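Local coordinates for protein sugar phosphate isomerase/epimerase (Parabacteroides distasonis, PDB 3OBE) that probably acts as an isomerase, perhaps of sugar phosphates, and adopts a xylose isomerase-like TIM barrel, at residues 13-16 with 17-20. Sequence-based numbering, arbitrary orientation.
Sequences AVSS and ATAG
S15 and T18 hold together the two ends of a tight surface turn, with S16 and A17 at its corner. The side chain of S15 starts at CB, which lies 3.3 Å from T18 OG1 on the far limb of the loop. From there the hydroxyl swings anti to the backbone N (chi1 162°), beside the residue's own carbonyl carbon, and this rotation brings it within reach of the N-H of A17. At the tip, S15 OG accepts a hydrogen bond from A17 N at 3.0 Å, with an N-H...O angle of 156°. The same oxygen also passes 3.7 Å from the methyl CB of A17. The backbone closes the loop separately: T18 N donates to S15 O at 3.3 Å. T18 turns OG1 back toward S15, beside its own backbone N (chi1 -52°), where a weak, unsettled bond to S15 O is possible at 3.5 Å. The methyl of A13 sits against both branches of T18, its CB 3.7 Å from T18 OG1 and 3.9 Å from T18 CG2. S15 O and S15 OG thus engage successive amides, those of T18 and A17. The S15-T18 bond spans a type I beta turn, and the serine hydroxyl bound to the amide two residues on forms an ST turn; the two bonds together make an ST motif, an ST turn combined with a type I beta turn, here in the N-terminal loop before strand 24-26 of the TIM barrel.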
loop_
_atom_site.group_PDB
_atom_site.type_symbol
_atom_site.label_atom_id
_atom_site.label_comp_id
_atom_site.label_asym_id
_atom_site.label_seq_id
_atom_site.Cartn_x
_atom_site.Cartn_y
_atom_site.Cartn_z
ATOM N N ALA A 13 26.740 -4.402 1.359
ATOM C CA ALA A 13 28.001 -4.079 2.037
ATOM C C ALA A 13 28.433 -5.245 2.921
ATOM O O ALA A 13 27.586 -5.886 3.572
ATOM C CB ALA A 13 27.851 -2.800 2.871
ATOM N N VAL A 14 29.746 -5.514 2.938
ATOM C CA VAL A 14 30.303 -6.635 3.703
ATOM C C VAL A 14 30.406 -6.339 5.211
ATOM O O VAL A 14 30.427 -7.285 6.036
ATOM C CB VAL A 14 31.684 -7.118 3.134
ATOM C CG1 VAL A 14 31.508 -7.669 1.734
ATOM C CG2 VAL A 14 32.743 -5.986 3.142
ATOM N N SER A 15 30.444 -5.054 5.588
ATOM C CA SER A 15 30.675 -4.671 7.004
ATOM C C SER A 15 29.633 -5.244 7.974
ATOM O O SER A 15 28.432 -5.158 7.679
ATOM C CB SER A 15 30.649 -3.137 7.132
ATOM O OG SER A 15 30.455 -2.737 8.458
ATOM N N SER A 16 30.104 -5.733 9.122
ATOM C CA SER A 16 29.179 -6.287 10.112
ATOM C C SER A 16 28.407 -5.199 10.904
ATOM O O SER A 16 27.537 -5.517 11.742
ATOM C CB SER A 16 29.849 -7.230 11.032
ATOM O OG SER A 16 30.890 -6.610 11.779
ATOM N N ALA A 17 28.700 -3.928 10.607
ATOM C CA ALA A 17 27.953 -2.827 11.174
ATOM C C ALA A 17 26.919 -2.234 10.282
ATOM O O ALA A 17 26.178 -1.390 10.741
ATOM C CB ALA A 17 28.964 -1.721 11.739
ATOM N N THR A 18 26.773 -2.698 9.030
ATOM C CA THR A 18 25.851 -2.104 8.097
ATOM C C THR A 18 24.480 -2.692 8.258
ATOM O O THR A 18 24.342 -3.887 8.061
ATOM C CB THR A 18 26.287 -2.389 6.650
ATOM O OG1 THR A 18 27.653 -2.002 6.519
ATOM C CG2 THR A 18 25.357 -1.706 5.637
ATOM N N ALA A 19 23.508 -1.858 8.636
ATOM C CA ALA A 19 22.081 -2.232 8.698
ATOM C C ALA A 19 21.567 -2.578 7.333
ATOM O O ALA A 19 21.917 -1.936 6.309
ATOM C CB ALA A 19 21.253 -1.110 9.283
ATOM N N GLY A 20 20.687 -3.581 7.283
ATOM C CA GLY A 20 19.963 -3.814 6.033
ATOM C C GLY A 20 19.154 -2.601 5.688
ATOM O O GLY A 20 18.652 -1.908 6.570
#